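Local coordinates for protein proline iminopeptidase (Streptomyces halstedii, PDB 3WMR) that acts as an alpha/beta-fold amidohydrolase on polyketide substrates and probably can release N-terminal proline from peptides, at residues Gln125-Met130 with Arg243-Glu248; Leu146-Ala151 with Lys274-Leu279; Gly54-Thr59 with Thr228-Pro233; Lys156-Glu161 with His265-Pro270. One frame throughout, in Å; residues are numbered along the deposited sequence.

Interaction 1: Gln125-Met130 with Arg243-Glu248; sequences QSWGGM and RDWSVE. With P4G (1-ethoxy-2-(2-ethoxyethoxy)ethane), chain E.
W245 lays the far corner of its six-membered ring between W127, beside the predicted nucleophile S126 in the nucleophile elbow of this alpha/beta hydrolase, and M130, in the first turn of the helix that follows it. The backbone of S126 has the positive phi expected at such an elbow. W245 CZ3 lies 3.6 Å from W127 CZ3 and comes in at the edge of the W127 ring, near its plane. With the two six-membered planes at 45°, the pair is neither a stack nor an edge-to-face contact. The same W245 CZ3 is 3.6 Å from M130 CB, and the M130 and W245 side chains run past each other in opposite directions. The methionine chain bends at the last torsion (chi3 84°), which folds the methyl back until M130 CE is 3.7 Å from W245 CE3. M130 SD, 4.9 Å from the centroid of that six-membered ring and oblique to it, makes a Met-aromatic contact. V247 CG1 lies 3.4 Å above the W245 plane, displaced toward the rim, and also meets the carbonyl O of M130 at 3.8 Å. W245 CG stands anti to its own backbone N (chi1 -174°), which swings the indole toward the helix; its six-membered ring faces W127 and M130, and its pyrrole side lies beside the ligand. The indole of W127 is tied separately, by NE1 to Q81 OE1. On the ligand side the polyether runs past the indole, and W245 NE1 donates a weak hydrogen bond, 3.3 Å long, to ether oxygen O2 of P4G, which lies at the ring edge in its plane.

Interaction 2: Leu146-Ala151 with Lys274-Leu279; sequences LVVANA and KPFLDL
V148 and F276 meet through a CH-pi contact that joins strand 143-149 to helix 270-279. The methyl V148 CG2 stands 4.0 Å from the centroid of the F276 ring and only 3° off its normal, so it sits over the middle of the face. The other branch is more peripheral: V148 CG1 is 4.2 Å from F276 CE1. The side chains approach from opposite directions, and the ring reaches the strand because F276 CG stands beside its backbone N and anti to the carbonyl carbon (chi1 -69°). Had F276 been an alanine, V148 CG2 would probably lose the aromatic face it rests on and a gap would open between strand and helix.

A polar atom also touches the ring: the carbonyl O of A151 comes within 3.3 Å of F276 CE2 from an oblique direction. Further packing comes from S133 of helix 127-137 and L251, both of which touch the F276 side chain.

The charged interaction lies on the exposed part of the helix. K274 NZ and D278 OD2 form a salt bridge of 3.2 Å one turn apart, using the syn lone pair of the carboxylate oxygen.

F276 packs on two neighbouring strands of the sheet, on V148 of 143-149 and V260 of 258-263. Such packing of a helix against the parallel strands is characteristic of the alpha/beta hydrolase fold, whose sheet is flanked by helices.

Interaction 3: Gly54-Thr59 with Thr228-Pro233; sequences GGPGST and TTMNGP
This is a small apolar contact between the glycine-rich loop after strand 49-52 and the end of helix 225-230, where the catalytic core meets the helical insertion between strands 143-149 and 258-263. P56 and M230 form its centre, with their CA atoms 6.5 Å apart and their side chains crossing at about a right angle. M230 SD lies 3.7 Å from P56 CG and 3.8 Å from P56 CB, so the sulfur sits at the CB-CG edge of the pyrrolidine ring. M230 CB is also 3.8 Å from P56 CG. The bend at the end of the methionine chain (chi3 75°) keeps its methyl close as well, with M230 CE 4.2 Å from P56 CG.

Beside this pair, the carbonyl O of G55 approaches N231 CB at 3.8 Å. G232, with positive phi, turns the chain away from the helix. L242 covers P56 further, and W98 packs on M230.

The loop's path explains how P56 is presented. Its preceding peptide bond is cis, and G55 and G57 both take positive phi; a CB on G55 would clash with G57 N. Y62 OH bonds the backbone N of G54. The sequence GGPG, just beyond strand 49-52 and close to the predicted nucleophile S126, is consistent with the HGGPG motif of proline iminopeptidases, the cis-proline loop that in such enzymes borders the oxyanion hole.

Interaction 4: Lys156-Glu161 with His265-Pro270; sequences KIWLQE and HDEATP
A buried carboxylate pressed against an indole distinguishes this contact: E267 runs along the outer rim of W158, with CG and CD each 3.4 Å from W158 CH2. E267 OE2 lies at the ring edge, in its plane, while the carboxylate plane is turned 70° from the indole. The backbone joins in, since E267 O sits over one face of W158, and A268 CA reaches W158 CZ3 at 3.6 Å. W158 CG is anti to the backbone N (chi1 -178°), sending the indole from helix 155-166 toward the loop. An alanine in place of E267 is likely to open a gap beside W158 CH2 and leave that edge of the indole less firmly packed.

Further along, T269 OG1 donates to E161 OE1 over 2.7 Å, meeting the anti lone pair. The same hydroxyl caps the first turn of helix 270-279 as its N-cap.

D266, the predicted active-site acid, is braced by an Asx turn: A268 N donates to D266 OD1 at 2.7 Å, from above the carboxylate plane. That oxygen also bonds H293 ND1, so the loop backbone helps orient the acid toward the predicted catalytic histidine. E235 accepts from W158 NE1 through its carbonyl O and brings its OE1 close to E267 OE2, a pairing of carboxylates consistent with a site suited to a positive group, such as the substrate amine in related proline iminopeptidases.

In the fold
From the N terminus, the chain passes 54-59, 125-130 and 146-151, then enters the helical insertion, which holds 156-161, 228-233 and 243-248, and returns to the sheet at strand 258-263. Interaction 3 closes first, joining the loop after strand 49-52 to helix 225-230. Interaction 1 follows, tying helix 127-137 to the loop before strand 258-263; interaction 4 then links helix 155-166 to the loop of the predicted acid, and interaction 2 joins strand 143-149 to helix 270-279. Interaction 3 crosses all the others and interaction 1 crosses 2 and 4, whereas 4 nests within 2. Interaction 1 touches each of the rest; interactions 2 and 3, centres about 20 Å apart, do not touch.

Interaction 1: Gln125-Met130 with Arg243-Glu248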
loop_
_atom_site.group_PDB
_atom_site.type_symbol
_atom_site.label_atom_id
_atom_site.label_comp_id
_atom_site.label_asym_id
_atom_site.label_seq_id
_atom_site.Cartn_x
_atom_site.Cartn_y
_atom_site.Cartn_z
ATOM N N GLN A 125 -0.977 -0.220 -3.074
ATOM C CA GLN A 125 0.322 0.350 -2.729
ATOM C C GLN A 125 0.864 -0.300 -1.463
ATOM O O GLN A 125 0.155 -0.337 -0.472
ATOM C CB GLN A 125 0.152 1.864 -2.532
ATOM C CG GLN A 125 1.424 2.659 -2.738
ATOM C CD GLN A 125 2.294 2.723 -1.512
ATOM O OE1 GLN A 125 1.856 2.413 -0.414
ATOM N NE2 GLN A 125 3.539 3.165 -1.691
ATOM N N SER A 126 2.087 -0.850 -1.504
ATOM C CA SER A 126 2.707 -1.487 -0.320
ATOM C C SER A 126 1.921 -2.751 0.034
ATOM O O SER A 126 1.588 -3.530 -0.866
ATOM C CB SER A 126 2.825 -0.467 0.856
ATOM O OG SER A 126 2.954 -1.038 2.161
ATOM N N TRP A 127 1.635 -2.968 1.311
ATOM C CA TRP A 127 0.700 -4.024 1.734
ATOM C C TRP A 127 -0.535 -4.165 0.831
ATOM O O TRP A 127 -0.976 -5.286 0.533
ATOM C CB TRP A 127 0.285 -3.827 3.218
ATOM C CG TRP A 127 -1.164 -4.091 3.509
ATOM C CD1 TRP A 127 -2.159 -3.186 3.585
ATOM C CD2 TRP A 127 -1.767 -5.372 3.718
ATOM N NE1 TRP A 127 -3.354 -3.808 3.832
ATOM C CE2 TRP A 127 -3.135 -5.156 3.946
ATOM C CE3 TRP A 127 -1.268 -6.676 3.763
ATOM C CZ2 TRP A 127 -4.030 -6.202 4.191
ATOM C CZ3 TRP A 127 -2.156 -7.730 4.013
ATOM C CH2 TRP A 127 -3.523 -7.478 4.228
ATOM N N GLY A 128 -1.110 -3.042 0.427
ATOM C CA GLY A 128 -2.282 -3.012 -0.430
ATOM C C GLY A 128 -2.094 -3.721 -1.760
ATOM O O GLY A 128 -3.045 -4.269 -2.317
ATOM N N GLY A 129 -0.868 -3.712 -2.272
ATOM C CA GLY A 129 -0.530 -4.438 -3.482
ATOM C C GLY A 129 -0.519 -5.940 -3.225
ATOM O O GLY A 129 -0.798 -6.728 -4.131
ATOM N N MET A 130 -0.175 -6.330 -2.002
ATOM C CA MET A 130 -0.182 -7.751 -1.612
ATOM C C MET A 130 -1.616 -8.250 -1.442
ATOM O O MET A 130 -1.970 -9.358 -1.907
ATOM C CB MET A 130 0.638 -7.987 -0.329
ATOM C CG MET A 130 2.094 -7.554 -0.444
ATOM S SD MET A 130 3.085 -7.843 1.032
ATOM C CE MET A 130 3.568 -9.562 0.807
ATOM N N ARG A 243 5.333 -11.065 9.152
ATOM C CA ARG A 243 6.775 -11.270 9.016
ATOM C C ARG A 243 7.219 -12.353 8.027
ATOM O O ARG A 243 8.191 -12.159 7.289
ATOM C CB ARG A 243 7.337 -11.599 10.404
ATOM C CG ARG A 243 8.804 -11.932 10.445
ATOM C CD ARG A 243 9.244 -12.092 11.884
ATOM N NE ARG A 243 10.652 -12.476 11.954
ATOM C CZ ARG A 243 11.687 -11.633 11.913
ATOM N NH1 ARG A 243 11.514 -10.303 11.810
ATOM N NH2 ARG A 243 12.918 -12.137 11.990
ATOM N N ASP A 244 6.534 -13.495 8.034
ATOM C CA ASP A 244 6.900 -14.610 7.154
ATOM C C ASP A 244 6.000 -14.706 5.916
ATOM O O ASP A 244 6.111 -15.638 5.124
ATOM C CB ASP A 244 6.869 -15.926 7.959
ATOM C CG ASP A 244 8.009 -16.009 8.981
ATOM O OD1 ASP A 244 9.185 -15.867 8.574
ATOM O OD2 ASP A 244 7.748 -16.207 10.190
ATOM N N TRP A 245 5.118 -13.736 5.729
ATOM C CA TRP A 245 4.058 -13.888 4.743
ATOM C C TRP A 245 4.506 -13.624 3.294
ATOM O O TRP A 245 5.210 -12.649 3.002
ATOM C CB TRP A 245 2.901 -12.977 5.123
ATOM C CG TRP A 245 1.693 -13.133 4.270
ATOM C CD1 TRP A 245 1.004 -14.289 4.013
ATOM C CD2 TRP A 245 1.004 -12.088 3.584
ATOM N NE1 TRP A 245 -0.066 -14.026 3.198
ATOM C CE2 TRP A 245 -0.088 -12.683 2.914
ATOM C CE3 TRP A 245 1.207 -10.704 3.465
ATOM C CZ2 TRP A 245 -0.977 -11.945 2.144
ATOM C CZ3 TRP A 245 0.323 -9.968 2.696
ATOM C CH2 TRP A 245 -0.754 -10.590 2.039
ATOM N N SER A 246 4.061 -14.501 2.395
ATOM C CA SER A 246 4.341 -14.383 0.966
ATOM C C SER A 246 3.064 -14.588 0.158
ATOM O O SER A 246 2.240 -15.441 0.512
ATOM C CB SER A 246 5.362 -15.430 0.555
ATOM O OG SER A 246 5.601 -15.379 -0.831
ATOM N N VAL A 247 2.898 -13.829 -0.925
ATOM C CA VAL A 247 1.766 -14.050 -1.859
ATOM C C VAL A 247 2.171 -14.809 -3.140
ATOM O O VAL A 247 1.341 -15.008 -4.040
ATOM C CB VAL A 247 1.034 -12.727 -2.233
ATOM C CG1 VAL A 247 0.493 -12.054 -0.977
ATOM C CG2 VAL A 247 1.938 -11.776 -3.011
ATOM N N GLU A 248 3.418 -15.278 -3.193
ATOM C CA GLU A 248 3.984 -15.871 -4.396
ATOM C C GLU A 248 3.129 -17.035 -4.925
ATOM O O GLU A 248 3.024 -17.225 -6.134
ATOM C CB GLU A 248 5.404 -16.360 -4.132
ATOM C CG GLU A 248 6.431 -15.264 -3.865
ATOM C CD GLU A 248 7.691 -15.807 -3.220
ATOM O OE1 GLU A 248 7.667 -16.114 -2.013
ATOM O OE2 GLU A 248 8.710 -15.943 -3.918
HETATM C C8 P4G E . 0.947 -14.712 7.974
HETATM C C7 P4G E . 0.150 -15.758 7.225
HETATM O O4 P4G E . -1.193 -15.321 6.958
HETATM C C6 P4G E . -1.986 -16.339 6.324
HETATM C C5 P4G E . -3.263 -15.779 5.686
HETATM O O3 P4G E . -3.125 -15.719 4.264
HETATM C C4 P4G E . -4.349 -15.722 3.529
HETATM C C3 P4G E . -4.067 -15.411 2.054
HETATM O O2 P4G E . -2.665 -15.538 1.742
HETATM C C2 P4G E . -2.403 -16.195 0.496
HETATM C C1 P4G E . -0.908 -16.312 0.284
#

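Interaction 2: Leu146-Ala151 with Lys274-Leu279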
loop_
_atom_site.group_PDB
_atom_site.type_symbol
_atom_site.label_atom_id
_atom_site.label_comp_id
_atom_site.label_asym_id
_atom_site.label_seq_id
_atom_site.Cartn_x
_atom_site.Cartn_y
_atom_site.Cartn_z
ATOM N N LEU A 146 -4.827 -4.965 -12.420
ATOM C CA LEU A 146 -4.232 -4.822 -11.100
ATOM C C LEU A 146 -2.934 -4.058 -11.209
ATOM O O LEU A 146 -2.060 -4.409 -12.015
ATOM C CB LEU A 146 -3.911 -6.190 -10.490
ATOM C CG LEU A 146 -3.059 -6.229 -9.209
ATOM C CD1 LEU A 146 -3.779 -5.577 -8.038
ATOM C CD2 LEU A 146 -2.703 -7.692 -8.885
ATOM N N VAL A 147 -2.779 -3.054 -10.360
ATOM C CA VAL A 147 -1.479 -2.427 -10.178
ATOM C C VAL A 147 -0.956 -2.749 -8.774
ATOM O O VAL A 147 -1.659 -2.594 -7.778
ATOM C CB VAL A 147 -1.528 -0.914 -10.374
ATOM C CG1 VAL A 147 -0.117 -0.326 -10.299
ATOM C CG2 VAL A 147 -2.187 -0.592 -11.706
ATOM N N VAL A 148 0.277 -3.227 -8.726
ATOM C CA VAL A 148 0.979 -3.459 -7.478
ATOM C C VAL A 148 2.164 -2.494 -7.460
ATOM O O VAL A 148 3.166 -2.693 -8.159
ATOM C CB VAL A 148 1.416 -4.936 -7.288
ATOM C CG1 VAL A 148 0.187 -5.826 -7.237
ATOM C CG2 VAL A 148 2.378 -5.391 -8.376
ATOM N N ALA A 149 1.991 -1.435 -6.667
ATOM C CA ALA A 149 2.896 -0.313 -6.596
ATOM C C ALA A 149 3.659 -0.332 -5.281
ATOM O O ALA A 149 3.041 -0.307 -4.223
ATOM C CB ALA A 149 2.099 0.983 -6.696
ATOM N N ASN A 150 4.995 -0.370 -5.352
ATOM C CA ASN A 150 5.847 -0.302 -4.162
ATOM C C ASN A 150 5.515 -1.434 -3.214
ATOM O O ASN A 150 5.510 -1.278 -1.991
ATOM C CB ASN A 150 5.697 1.050 -3.464
ATOM C CG ASN A 150 5.614 2.195 -4.454
ATOM O OD1 ASN A 150 6.588 2.504 -5.146
ATOM N ND2 ASN A 150 4.458 2.786 -4.565
ATOM N N ALA A 151 5.232 -2.587 -3.798
ATOM C CA ALA A 151 4.709 -3.717 -3.030
ATOM C C ALA A 151 5.541 -4.951 -3.258
ATOM O O ALA A 151 5.688 -5.387 -4.397
ATOM C CB ALA A 151 3.267 -3.975 -3.422
ATOM N N LYS A 274 10.494 -9.242 -7.961
ATOM C CA LYS A 274 10.848 -10.202 -9.007
ATOM C C LYS A 274 9.853 -11.364 -9.158
ATOM O O LYS A 274 9.539 -11.753 -10.287
ATOM C CB LYS A 274 12.275 -10.738 -8.797
ATOM C CG LYS A 274 12.861 -11.423 -10.024
ATOM C CD LYS A 274 14.387 -11.372 -9.992
ATOM C CE LYS A 274 15.010 -11.995 -11.234
ATOM N NZ LYS A 274 14.527 -13.387 -11.456
ATOM N N PRO A 275 9.338 -11.908 -8.037
ATOM C CA PRO A 275 8.330 -12.942 -8.206
ATOM C C PRO A 275 7.085 -12.488 -9.007
ATOM O O PRO A 275 6.508 -13.310 -9.695
ATOM C CB PRO A 275 7.971 -13.315 -6.764
ATOM C CG PRO A 275 9.188 -12.980 -5.982
ATOM C CD PRO A 275 9.658 -11.700 -6.610
ATOM N N PHE A 276 6.674 -11.204 -8.929
ATOM C CA PHE A 276 5.554 -10.732 -9.766
ATOM C C PHE A 276 5.924 -10.870 -11.239
ATOM O O PHE A 276 5.139 -11.361 -12.050
ATOM C CB PHE A 276 5.184 -9.273 -9.499
ATOM C CG PHE A 276 4.557 -9.024 -8.164
ATOM C CD1 PHE A 276 3.257 -9.411 -7.914
ATOM C CD2 PHE A 276 5.242 -8.319 -7.187
ATOM C CE1 PHE A 276 2.672 -9.160 -6.690
ATOM C CE2 PHE A 276 4.663 -8.061 -5.958
ATOM C CZ PHE A 276 3.373 -8.469 -5.710
ATOM N N LEU A 277 7.140 -10.453 -11.574
ATOM C CA LEU A 277 7.623 -10.506 -12.950
ATOM C C LEU A 277 7.776 -11.936 -13.487
ATOM O O LEU A 277 7.589 -12.146 -14.674
ATOM C CB LEU A 277 8.956 -9.782 -13.081
ATOM C CG LEU A 277 8.948 -8.332 -12.607
ATOM C CD1 LEU A 277 10.320 -7.719 -12.785
ATOM C CD2 LEU A 277 7.875 -7.545 -13.340
ATOM N N ASP A 278 8.096 -12.899 -12.626
ATOM C CA ASP A 278 8.307 -14.302 -13.061
ATOM C C ASP A 278 7.049 -15.168 -13.013
ATOM O O ASP A 278 6.978 -16.217 -13.675
ATOM C CB ASP A 278 9.393 -14.975 -12.204
ATOM C CG ASP A 278 10.760 -14.279 -12.304
ATOM O OD1 ASP A 278 11.087 -13.695 -13.352
ATOM O OD2 ASP A 278 11.521 -14.331 -11.318
ATOM N N LEU A 279 6.069 -14.779 -12.211
ATOM C CA LEU A 279 4.923 -15.653 -11.960
ATOM C C LEU A 279 3.591 -15.169 -12.507
ATOM O O LEU A 279 2.733 -15.982 -12.828
ATOM C CB LEU A 279 4.787 -15.878 -10.466
ATOM C CG LEU A 279 5.969 -16.581 -9.807
ATOM C CD1 LEU A 279 5.802 -16.531 -8.300
ATOM C CD2 LEU A 279 6.102 -18.026 -10.314
#

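Interaction 3: Gly54-Thr59 with Thr228-Pro233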
loop_
_atom_site.group_PDB
_atom_site.type_symbol
_atom_site.label_atom_id
_atom_site.label_comp_id
_atom_site.label_asym_id
_atom_site.label_seq_id
_atom_site.Cartn_x
_atom_site.Cartn_y
_atom_site.Cartn_z
ATOM N N GLY A 54 -1.389 0.979 2.121
ATOM C CA GLY A 54 -0.398 0.097 2.736
ATOM C C GLY A 54 -0.541 -0.089 4.235
ATOM O O GLY A 54 -1.628 0.100 4.794
ATOM N N GLY A 55 0.579 -0.417 4.877
ATOM C CA GLY A 55 0.609 -0.825 6.285
ATOM C C GLY A 55 0.856 -2.331 6.426
ATOM O O GLY A 55 1.991 -2.787 6.278
ATOM N N PRO A 56 -0.181 -3.123 6.763
ATOM C CA PRO A 56 -1.557 -2.756 7.107
ATOM C C PRO A 56 -1.598 -1.695 8.214
ATOM O O PRO A 56 -0.620 -1.545 8.952
ATOM C CB PRO A 56 -2.159 -4.053 7.633
ATOM C CG PRO A 56 -1.295 -5.155 7.137
ATOM C CD PRO A 56 0.054 -4.573 6.831
ATOM N N GLY A 57 -2.717 -0.980 8.322
ATOM C CA GLY A 57 -2.921 -0.044 9.423
ATOM C C GLY A 57 -2.531 1.381 9.084
ATOM O O GLY A 57 -2.451 2.232 9.969
ATOM N N SER A 58 -2.297 1.637 7.803
ATOM C CA SER A 58 -2.044 2.980 7.329
ATOM C C SER A 58 -3.415 3.604 6.993
ATOM O O SER A 58 -4.451 3.109 7.453
ATOM C CB SER A 58 -1.099 2.914 6.132
ATOM O OG SER A 58 -0.768 4.205 5.669
ATOM N N THR A 59 -3.439 4.700 6.242
ATOM C CA THR A 59 -4.695 5.293 5.827
ATOM C C THR A 59 -4.593 5.735 4.375
ATOM O O THR A 59 -3.511 5.725 3.789
ATOM C CB THR A 59 -5.115 6.478 6.734
ATOM O OG1 THR A 59 -4.154 7.551 6.637
ATOM C CG2 THR A 59 -5.265 6.035 8.184
ATOM N N THR A 228 1.266 -2.005 14.084
ATOM C CA THR A 228 2.213 -2.630 15.009
ATOM C C THR A 228 1.908 -4.130 15.164
ATOM O O THR A 228 2.830 -4.931 15.265
ATOM C CB THR A 228 2.304 -1.905 16.379
ATOM O OG1 THR A 228 1.046 -1.955 17.069
ATOM C CG2 THR A 228 2.754 -0.420 16.204
ATOM N N THR A 229 0.630 -4.511 15.117
ATOM C CA THR A 229 0.263 -5.924 15.167
ATOM C C THR A 229 0.753 -6.685 13.945
ATOM O O THR A 229 1.463 -7.681 14.076
ATOM C CB THR A 229 -1.256 -6.125 15.309
ATOM O OG1 THR A 229 -1.698 -5.504 16.514
ATOM C CG2 THR A 229 -1.605 -7.622 15.371
ATOM N N MET A 230 0.415 -6.192 12.754
ATOM C CA MET A 230 0.649 -6.963 11.534
ATOM C C MET A 230 2.022 -6.726 10.918
ATOM O O MET A 230 2.632 -7.656 10.394
ATOM C CB MET A 230 -0.461 -6.689 10.517
ATOM C CG MET A 230 -1.860 -6.978 11.059
ATOM S SD MET A 230 -3.151 -7.003 9.795
ATOM C CE MET A 230 -2.813 -8.587 9.008
ATOM N N ASN A 231 2.518 -5.487 10.995
ATOM C CA ASN A 231 3.794 -5.132 10.386
ATOM C C ASN A 231 4.972 -5.008 11.361
ATOM O O ASN A 231 5.945 -5.746 11.248
ATOM C CB ASN A 231 3.661 -3.833 9.570
ATOM C CG ASN A 231 4.993 -3.353 9.020
ATOM O OD1 ASN A 231 5.694 -2.518 9.636
ATOM N ND2 ASN A 231 5.372 -3.893 7.896
ATOM N N GLY A 232 4.902 -4.059 12.294
ATOM C CA GLY A 232 6.027 -3.738 13.142
ATOM C C GLY A 232 6.050 -2.233 13.366
ATOM O O GLY A 232 5.188 -1.538 12.863
ATOM N N PRO A 233 7.044 -1.730 14.108
ATOM C CA PRO A 233 7.088 -0.293 14.437
ATOM C C PRO A 233 7.311 0.620 13.245
ATOM O O PRO A 233 6.960 1.799 13.323
ATOM C CB PRO A 233 8.284 -0.165 15.381
ATOM C CG PRO A 233 8.980 -1.489 15.374
ATOM C CD PRO A 233 8.064 -2.512 14.831
#

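Interaction 4: Lys156-Glu161 with His265-Pro270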
loop_
_atom_site.group_PDB
_atom_site.type_symbol
_atom_site.label_atom_id
_atom_site.label_comp_id
_atom_site.label_asym_id
_atom_site.label_seq_id
_atom_site.Cartn_x
_atom_site.Cartn_y
_atom_site.Cartn_z
ATOM N N LYS A 156 9.498 -12.175 3.458
ATOM C CA LYS A 156 10.806 -12.800 3.668
ATOM C C LYS A 156 11.876 -12.146 2.824
ATOM O O LYS A 156 12.955 -11.792 3.333
ATOM C CB LYS A 156 10.775 -14.299 3.330
ATOM C CG LYS A 156 9.983 -15.114 4.312
ATOM C CD LYS A 156 10.123 -16.611 4.023
ATOM C CE LYS A 156 9.164 -17.413 4.879
ATOM N NZ LYS A 156 9.476 -17.265 6.338
ATOM N N ILE A 157 11.588 -11.991 1.532
ATOM C CA ILE A 157 12.506 -11.314 0.638
ATOM C C ILE A 157 12.641 -9.846 1.093
ATOM O O ILE A 157 13.734 -9.290 1.066
ATOM C CB ILE A 157 12.039 -11.372 -0.831
ATOM C CG1 ILE A 157 11.967 -12.824 -1.330
ATOM C CG2 ILE A 157 12.992 -10.589 -1.716
ATOM C CD1 ILE A 157 11.290 -12.978 -2.676
ATOM N N TRP A 158 11.533 -9.243 1.522
ATOM C CA TRP A 158 11.564 -7.871 2.068
ATOM C C TRP A 158 12.616 -7.770 3.162
ATOM O O TRP A 158 13.516 -6.960 3.056
ATOM C CB TRP A 158 10.181 -7.482 2.598
ATOM C CG TRP A 158 10.047 -6.057 3.152
ATOM C CD1 TRP A 158 10.202 -5.680 4.442
ATOM C CD2 TRP A 158 9.649 -4.877 2.435
ATOM N NE1 TRP A 158 9.938 -4.349 4.585
ATOM C CE2 TRP A 158 9.630 -3.818 3.361
ATOM C CE3 TRP A 158 9.343 -4.609 1.099
ATOM C CZ2 TRP A 158 9.293 -2.514 3.000
ATOM C CZ3 TRP A 158 9.006 -3.300 0.734
ATOM C CH2 TRP A 158 8.982 -2.275 1.679
ATOM N N LEU A 159 12.536 -8.630 4.183
ATOM C CA LEU A 159 13.481 -8.569 5.289
ATOM C C LEU A 159 14.934 -8.816 4.873
ATOM O O LEU A 159 15.830 -8.192 5.425
ATOM C CB LEU A 159 13.071 -9.487 6.448
ATOM C CG LEU A 159 12.004 -8.877 7.358
ATOM C CD1 LEU A 159 11.477 -9.911 8.340
ATOM C CD2 LEU A 159 12.558 -7.649 8.085
ATOM N N GLN A 160 15.176 -9.695 3.905
ATOM C CA GLN A 160 16.539 -9.849 3.357
ATOM C C GLN A 160 17.038 -8.562 2.703
ATOM O O GLN A 160 18.193 -8.126 2.897
ATOM C CB GLN A 160 16.580 -11.009 2.357
ATOM C CG GLN A 160 16.395 -12.335 3.058
ATOM C CD GLN A 160 16.076 -13.508 2.151
ATOM O OE1 GLN A 160 15.634 -13.353 1.016
ATOM N NE2 GLN A 160 16.297 -14.707 2.675
ATOM N N GLU A 161 16.159 -7.929 1.944
ATOM C CA GLU A 161 16.524 -6.708 1.261
ATOM C C GLU A 161 16.709 -5.530 2.230
ATOM O O GLU A 161 17.599 -4.710 2.021
ATOM C CB GLU A 161 15.525 -6.399 0.133
ATOM C CG GLU A 161 15.699 -7.332 -1.054
ATOM C CD GLU A 161 17.000 -7.074 -1.792
ATOM O OE1 GLU A 161 17.063 -6.115 -2.606
ATOM O OE2 GLU A 161 17.973 -7.829 -1.551
ATOM N N HIS A 265 14.785 3.961 -6.103
ATOM C CA HIS A 265 15.316 3.985 -4.731
ATOM C C HIS A 265 14.389 3.312 -3.693
ATOM O O HIS A 265 14.613 3.419 -2.493
ATOM C CB HIS A 265 15.580 5.444 -4.335
ATOM C CG HIS A 265 16.443 6.178 -5.314
ATOM N ND1 HIS A 265 15.985 7.246 -6.061
ATOM C CD2 HIS A 265 17.730 5.982 -5.689
ATOM C CE1 HIS A 265 16.957 7.682 -6.843
ATOM N NE2 HIS A 265 18.026 6.932 -6.639
ATOM N N ASP A 266 13.365 2.606 -4.172
ATOM C CA ASP A 266 12.323 2.028 -3.334
ATOM C C ASP A 266 12.879 0.966 -2.376
ATOM O O ASP A 266 13.702 0.138 -2.764
ATOM C CB ASP A 266 11.267 1.394 -4.252
ATOM C CG ASP A 266 9.886 1.254 -3.613
ATOM O OD1 ASP A 266 9.745 1.071 -2.370
ATOM O OD2 ASP A 266 8.921 1.278 -4.419
ATOM N N GLU A 267 12.431 1.011 -1.125
ATOM C CA GLU A 267 12.580 -0.144 -0.206
ATOM C C GLU A 267 11.985 -1.431 -0.809
ATOM O O GLU A 267 12.455 -2.544 -0.514
ATOM C CB GLU A 267 11.944 0.151 1.151
ATOM C CG GLU A 267 10.544 0.732 1.114
ATOM C CD GLU A 267 9.927 0.869 2.481
ATOM O OE1 GLU A 267 10.659 0.787 3.486
ATOM O OE2 GLU A 267 8.701 1.058 2.552
ATOM N N ALA A 268 10.943 -1.273 -1.629
ATOM C CA ALA A 268 10.420 -2.366 -2.442
ATOM C C ALA A 268 11.348 -2.522 -3.642
ATOM O O ALA A 268 11.100 -1.953 -4.723
ATOM C CB ALA A 268 8.983 -2.088 -2.865
ATOM N N THR A 269 12.444 -3.246 -3.422
ATOM C CA THR A 269 13.545 -3.306 -4.380
ATOM C C THR A 269 13.192 -4.199 -5.548
ATOM O O THR A 269 12.231 -4.972 -5.458
ATOM C CB THR A 269 14.839 -3.882 -3.766
ATOM O OG1 THR A 269 14.591 -5.224 -3.306
ATOM C CG2 THR A 269 15.370 -3.000 -2.629
ATOM N N PRO A 270 13.973 -4.106 -6.645
ATOM C CA PRO A 270 13.786 -5.018 -7.768
ATOM C C PRO A 270 13.716 -6.482 -7.350
ATOM O O PRO A 270 12.899 -7.232 -7.889
ATOM C CB PRO A 270 14.996 -4.735 -8.640
ATOM C CG PRO A 270 15.190 -3.265 -8.466
ATOM C CD PRO A 270 14.892 -3.006 -7.007
#